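Local structure of L-iditol 2-dehydrogenase (Clostridium scindens, 4OH1) at residues I320-F334 and S339-E351. The protein probably oxidises L-iditol and related polyols with NAD+, as a zinc-containing member of the medium-chain alcohol dehydrogenase family. Sequence-based numbering, arbitrary orientation.
Sequences IIQKEHTLTNYKQAF and SKKYAKIVIKMDE
A beta bulge at Gln322 interrupts the parallel pairing of strands 321-326 and 344-348, and the glutamine side chain bonds to the backbone of the neighbouring segment. Lys344 O receives Gln322 N, while Gln322 OE1 accepts Ala343 N on an in-plane lone pair at 2.9 Å; a water linking OE1 to Lys341 O gives the amide oxygen a second partner. Next to the bulge, Lys323 bends at chi2 (-81°) and lays CG over the centre of the Tyr342 ring, 3.9 Å from its centroid, a CH-pi contact; CE continues toward the hydroxyl, and Lys341 CB lies against the opposite face. Beyond the bulge the pairing is regular, with Val346 N bonded to Lys323 O, His325 N to Val346 O and Lys348 N to His325 O. On one side of the sheet Val346 CG2 meets Ile321 CG2 (3.8 Å) and the CB of Glu324, whose carboxylate is held by Lys151 and Tyr42. On the other, Ala333 of helix 330-338 rests its CB on Ile347 CD1 (4.1 Å), which also reaches Phe334 CE2. Past the strands Leu327 CD2 packs on the selenomethionine methyl, Met349 CE, at 3.6 Å. The chain terminus is fastened here: Thr328 N donates to Glu351 O, with Arg3 bonding to both Glu351 O and Thr328 OG1. Lys348 NZ bridges the Asp350 and Glu351 side-chain carboxylates within the type I turn from Lys348 to Glu351. At the other end of strand 344-348, the bent Lys344 chain carries NZ to a salt bridge with the zinc ligand Glu75. Strand 321-326, helix 330-338 and strand 344-348 thus form a beta-alpha-beta unit, its last strand joining strand 35-44 antiparallel in the GroES-like catalytic domain of zinc-dependent alcohol dehydrogenases.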
loop_
_atom_site.group_PDB
_atom_site.type_symbol
_atom_site.label_atom_id
_atom_site.label_comp_id
_atom_site.label_asym_id
_atom_site.label_seq_id
_atom_site.Cartn_x
_atom_site.Cartn_y
_atom_site.Cartn_z
ATOM N N ILE A 320 28.206 -3.688 15.855
ATOM C CA ILE A 320 27.182 -3.020 16.604
ATOM C C ILE A 320 27.334 -3.329 18.073
ATOM O O ILE A 320 27.392 -2.407 18.900
ATOM C CB ILE A 320 25.813 -3.466 16.095
ATOM C CG1 ILE A 320 25.649 -3.036 14.616
ATOM C CG2 ILE A 320 24.703 -2.888 16.965
ATOM C CD1 ILE A 320 24.288 -3.384 13.979
ATOM N N ILE A 321 27.409 -4.622 18.406
ATOM C CA ILE A 321 27.671 -5.013 19.771
ATOM C C ILE A 321 29.113 -4.767 20.015
ATOM O O ILE A 321 29.928 -5.469 19.497
ATOM C CB ILE A 321 27.390 -6.460 20.052
ATOM C CG1 ILE A 321 25.917 -6.749 19.825
ATOM C CG2 ILE A 321 27.726 -6.728 21.520
ATOM C CD1 ILE A 321 25.558 -8.241 19.669
ATOM N N GLN A 322 29.431 -3.759 20.798
ATOM C CA GLN A 322 30.828 -3.389 20.960
ATOM C C GLN A 322 31.361 -3.751 22.311
ATOM O O GLN A 322 32.533 -3.636 22.505
ATOM C CB GLN A 322 31.007 -1.894 20.779
ATOM C CG GLN A 322 30.448 -1.429 19.468
ATOM C CD GLN A 322 30.961 -0.106 19.058
ATOM O OE1 GLN A 322 30.449 0.952 19.468
ATOM N NE2 GLN A 322 31.931 -0.130 18.162
ATOM N N LYS A 323 30.526 -4.178 23.248
ATOM C CA LYS A 323 31.022 -4.594 24.562
ATOM C C LYS A 323 30.169 -5.719 25.077
ATOM O O LYS A 323 28.960 -5.643 24.965
ATOM C CB LYS A 323 30.839 -3.468 25.587
ATOM C CG LYS A 323 31.870 -2.433 25.559
ATOM C CD LYS A 323 33.079 -2.901 26.316
ATOM C CE LYS A 323 34.170 -1.876 26.207
ATOM N NZ LYS A 323 35.256 -2.400 27.039
ATOM N N GLU A 324 30.805 -6.702 25.705
ATOM C CA GLU A 324 30.116 -7.753 26.414
ATOM C C GLU A 324 30.695 -7.802 27.809
ATOM O O GLU A 324 31.905 -7.816 27.961
ATOM C CB GLU A 324 30.361 -9.088 25.731
ATOM C CG GLU A 324 29.883 -10.314 26.546
ATOM C CD GLU A 324 30.106 -11.654 25.807
ATOM O OE1 GLU A 324 30.461 -11.593 24.616
ATOM O OE2 GLU A 324 29.948 -12.749 26.417
ATOM N N HIS A 325 29.834 -7.830 28.825
ATOM C CA HIS A 325 30.245 -8.056 30.201
ATOM C C HIS A 325 29.454 -9.210 30.821
ATOM O O HIS A 325 28.396 -9.563 30.332
ATOM C CB HIS A 325 29.981 -6.815 31.030
ATOM C CG HIS A 325 30.797 -5.628 30.641
ATOM N ND1 HIS A 325 32.091 -5.438 31.068
ATOM C CD2 HIS A 325 30.488 -4.543 29.894
ATOM C CE1 HIS A 325 32.543 -4.289 30.603
ATOM N NE2 HIS A 325 31.590 -3.726 29.889
ATOM N N THR A 326 29.962 -9.768 31.922
ATOM C CA THR A 326 29.246 -10.767 32.708
ATOM C C THR A 326 28.303 -10.067 33.661
ATOM O O THR A 326 28.531 -8.907 34.045
ATOM C CB THR A 326 30.200 -11.592 33.532
ATOM O OG1 THR A 326 30.948 -10.704 34.364
ATOM C CG2 THR A 326 31.183 -12.374 32.637
ATOM N N LEU A 327 27.213 -10.744 34.031
ATOM C CA LEU A 327 26.343 -10.183 35.045
ATOM C C LEU A 327 27.139 -9.828 36.288
ATOM O O LEU A 327 26.915 -8.817 36.909
ATOM C CB LEU A 327 25.214 -11.133 35.362
ATOM C CG LEU A 327 24.247 -10.687 36.444
ATOM C CD1 LEU A 327 23.756 -9.245 36.199
ATOM C CD2 LEU A 327 23.036 -11.649 36.534
ATOM N N THR A 328 28.111 -10.650 36.636
ATOM C CA THR A 328 28.926 -10.364 37.807
ATOM C C THR A 328 29.528 -8.980 37.703
ATOM O O THR A 328 29.626 -8.267 38.701
ATOM C CB THR A 328 30.057 -11.403 37.938
ATOM O OG1 THR A 328 29.475 -12.699 38.015
ATOM C CG2 THR A 328 30.866 -11.184 39.172
ATOM N N ASN A 329 29.952 -8.601 36.503
ATOM C CA ASN A 329 30.597 -7.295 36.295
ATOM C C ASN A 329 29.657 -6.242 35.771
ATOM O O ASN A 329 30.092 -5.371 35.027
ATOM C CB ASN A 329 31.751 -7.446 35.312
ATOM C CG ASN A 329 32.847 -8.285 35.876
ATOM O OD1 ASN A 329 32.941 -8.414 37.070
ATOM N ND2 ASN A 329 33.663 -8.886 35.035
ATOM N N TYR A 330 28.385 -6.327 36.150
ATOM C CA TYR A 330 27.391 -5.412 35.654
ATOM C C TYR A 330 27.746 -3.969 35.941
ATOM O O TYR A 330 27.340 -3.069 35.200
ATOM C CB TYR A 330 25.998 -5.680 36.249
ATOM C CG TYR A 330 25.797 -5.233 37.687
ATOM C CD1 TYR A 330 26.193 -6.048 38.743
ATOM C CD2 TYR A 330 25.194 -4.024 37.985
ATOM C CE1 TYR A 330 26.031 -5.667 40.069
ATOM C CE2 TYR A 330 25.003 -3.646 39.305
ATOM C CZ TYR A 330 25.425 -4.494 40.346
ATOM O OH TYR A 330 25.251 -4.131 41.634
ATOM N N LYS A 331 28.456 -3.730 37.025
ATOM C CA LYS A 331 28.781 -2.373 37.346
ATOM C C LYS A 331 29.596 -1.740 36.233
ATOM O O LYS A 331 29.326 -0.609 35.882
ATOM C CB LYS A 331 29.412 -2.234 38.743
ATOM C CG LYS A 331 28.315 -2.165 39.826
ATOM C CD LYS A 331 28.781 -1.462 41.065
ATOM C CE LYS A 331 29.044 -2.366 42.311
ATOM N NZ LYS A 331 27.767 -2.594 43.071
ATOM N N GLN A 332 30.545 -2.455 35.645
ATOM C CA GLN A 332 31.316 -1.889 34.527
ATOM C C GLN A 332 30.456 -1.686 33.293
ATOM O O GLN A 332 30.692 -0.764 32.527
ATOM C CB GLN A 332 32.481 -2.764 34.134
ATOM C CG GLN A 332 33.666 -2.638 35.045
ATOM C CD GLN A 332 34.363 -3.970 35.236
ATOM O OE1 GLN A 332 33.869 -4.843 35.970
ATOM N NE2 GLN A 332 35.495 -4.151 34.549
ATOM N N ALA A 333 29.475 -2.561 33.096
ATOM C CA ALA A 333 28.617 -2.444 31.952
ATOM C C ALA A 333 27.854 -1.172 32.003
ATOM O O ALA A 333 27.669 -0.496 30.983
ATOM C CB ALA A 333 27.650 -3.614 31.859
ATOM N N PHE A 334 27.342 -0.851 33.171
ATOM C CA PHE A 334 26.599 0.385 33.292
ATOM C C PHE A 334 27.546 1.617 33.251
ATOM O O PHE A 334 27.166 2.654 32.708
ATOM C CB PHE A 334 25.618 0.308 34.469
ATOM C CG PHE A 334 24.414 -0.487 34.123
ATOM C CD1 PHE A 334 23.376 0.095 33.432
ATOM C CD2 PHE A 334 24.375 -1.823 34.353
ATOM C CE1 PHE A 334 22.299 -0.624 33.021
ATOM C CE2 PHE A 334 23.294 -2.578 33.947
ATOM C CZ PHE A 334 22.251 -1.978 33.273
ATOM N N SER A 339 28.981 6.127 29.734
ATOM C CA SER A 339 29.963 6.796 28.893
ATOM C C SER A 339 29.391 7.205 27.533
ATOM O O SER A 339 29.958 8.038 26.854
ATOM C CB SER A 339 31.210 5.923 28.679
ATOM O OG SER A 339 31.023 5.026 27.594
ATOM N N LYS A 340 28.285 6.603 27.110
ATOM C CA LYS A 340 27.763 6.845 25.773
ATOM C C LYS A 340 28.759 6.642 24.621
ATOM O O LYS A 340 28.502 7.066 23.517
ATOM C CB LYS A 340 27.140 8.225 25.725
ATOM C CG LYS A 340 25.660 8.158 25.908
ATOM C CD LYS A 340 25.144 9.347 26.679
ATOM C CE LYS A 340 23.642 9.222 26.936
ATOM N NZ LYS A 340 23.147 10.262 27.890
ATOM N N LYS A 341 29.861 5.943 24.850
ATOM C CA LYS A 341 30.798 5.670 23.773
ATOM C C LYS A 341 30.353 4.563 22.829
ATOM O O LYS A 341 30.810 4.564 21.691
ATOM C CB LYS A 341 32.181 5.292 24.321
ATOM C CG LYS A 341 32.748 6.323 25.308
ATOM C CD LYS A 341 34.208 6.060 25.680
ATOM C CE LYS A 341 35.089 6.407 24.497
ATOM N NZ LYS A 341 36.502 6.456 24.856
ATOM N N TYR A 342 29.492 3.629 23.273
ATOM C CA TYR A 342 29.326 2.326 22.584
ATOM C C TYR A 342 27.978 2.200 21.937
ATOM O O TYR A 342 26.986 2.738 22.456
ATOM C CB TYR A 342 29.561 1.144 23.536
ATOM C CG TYR A 342 30.892 1.242 24.200
ATOM C CD1 TYR A 342 32.047 0.923 23.510
ATOM C CD2 TYR A 342 31.003 1.715 25.505
ATOM C CE1 TYR A 342 33.295 1.024 24.113
ATOM C CE2 TYR A 342 32.255 1.839 26.119
ATOM C CZ TYR A 342 33.392 1.501 25.412
ATOM O OH TYR A 342 34.614 1.625 26.000
ATOM N N ALA A 343 27.917 1.474 20.811
ATOM C CA ALA A 343 26.660 1.356 20.116
ATOM C C ALA A 343 25.692 0.465 20.913
ATOM O O ALA A 343 24.587 0.877 21.216
ATOM C CB ALA A 343 26.859 0.840 18.688
ATOM N N LYS A 344 26.105 -0.757 21.224
ATOM C CA LYS A 344 25.309 -1.678 22.047
ATOM C C LYS A 344 26.234 -2.455 22.983
ATOM O O LYS A 344 27.344 -2.872 22.595
ATOM C CB LYS A 344 24.506 -2.713 21.221
ATOM C CG LYS A 344 23.266 -2.193 20.518
ATOM C CD LYS A 344 22.209 -1.631 21.441
ATOM C CE LYS A 344 21.181 -2.636 21.835
ATOM N NZ LYS A 344 20.046 -1.970 22.549
ATOM N N ILE A 345 25.736 -2.636 24.205
ATOM C CA ILE A 345 26.398 -3.418 25.236
ATOM C C ILE A 345 25.542 -4.607 25.621
ATOM O O ILE A 345 24.336 -4.460 25.836
ATOM C CB ILE A 345 26.614 -2.575 26.470
ATOM C CG1 ILE A 345 27.475 -1.351 26.141
ATOM C CG2 ILE A 345 27.310 -3.394 27.566
ATOM C CD1 ILE A 345 27.264 -0.173 27.124
ATOM N N VAL A 346 26.164 -5.797 25.694
ATOM C CA VAL A 346 25.446 -6.971 26.175
ATOM C C VAL A 346 26.044 -7.514 27.444
ATOM O O VAL A 346 27.260 -7.470 27.655
ATOM C CB VAL A 346 25.345 -8.153 25.149
ATOM C CG1 VAL A 346 24.553 -7.727 23.996
ATOM C CG2 VAL A 346 26.727 -8.635 24.683
ATOM N N ILE A 347 25.159 -8.082 28.252
ATOM C CA ILE A 347 25.541 -8.734 29.475
ATOM C C ILE A 347 25.277 -10.226 29.412
ATOM O O ILE A 347 24.175 -10.640 29.132
ATOM C CB ILE A 347 24.772 -8.158 30.642
ATOM C CG1 ILE A 347 25.096 -6.682 30.783
ATOM C CG2 ILE A 347 25.155 -8.916 31.934
ATOM C CD1 ILE A 347 24.357 -5.982 31.898
ATOM N N LYS A 348 26.268 -11.027 29.733
ATOM C CA LYS A 348 26.063 -12.461 29.765
ATOM C C LYS A 348 25.583 -12.852 31.148
ATOM O O LYS A 348 26.325 -12.768 32.103
ATOM C CB LYS A 348 27.332 -13.190 29.411
ATOM C CG LYS A 348 27.056 -14.652 29.156
ATOM C CD LYS A 348 28.242 -15.284 28.472
ATOM C CE LYS A 348 27.837 -16.608 27.900
ATOM N NZ LYS A 348 27.784 -17.609 28.974
HETATM N N MSE A 349 24.344 -13.310 31.224
HETATM C CA MSE A 349 23.599 -13.413 32.462
HETATM C C MSE A 349 23.820 -14.658 33.337
HETATM O O MSE A 349 23.485 -14.645 34.525
HETATM C CB MSE A 349 22.119 -13.302 32.172
HETATM C CG MSE A 349 21.719 -11.947 31.592
HETATM SE SE MSE A 349 21.943 -10.389 32.772
HETATM C CE MSE A 349 20.531 -10.945 34.004
ATOM N N ASP A 350 24.402 -15.691 32.759
ATOM C CA ASP A 350 24.770 -16.886 33.496
ATOM C C ASP A 350 26.252 -16.858 33.902
ATOM O O ASP A 350 26.838 -17.894 34.162
ATOM C CB ASP A 350 24.443 -18.151 32.676
ATOM C CG ASP A 350 25.154 -18.192 31.338
ATOM O OD1 ASP A 350 25.992 -17.309 31.060
ATOM O OD2 ASP A 350 24.849 -19.088 30.520
ATOM N N GLU A 351 26.883 -15.687 33.924
ATOM C CA GLU A 351 28.241 -15.582 34.450
ATOM C C GLU A 351 28.400 -14.369 35.353
ATOM O O GLU A 351 27.469 -13.612 35.525
ATOM C CB GLU A 351 29.253 -15.508 33.327
ATOM C CG GLU A 351 29.445 -16.807 32.603
ATOM C CD GLU A 351 30.389 -16.660 31.436
ATOM O OE1 GLU A 351 31.357 -15.881 31.543
ATOM O OE2 GLU A 351 30.142 -17.282 30.379
ATOM O OXT GLU A 351 29.454 -14.106 35.951
HETATM O O HOH W 1 30.090 3.618 19.172
#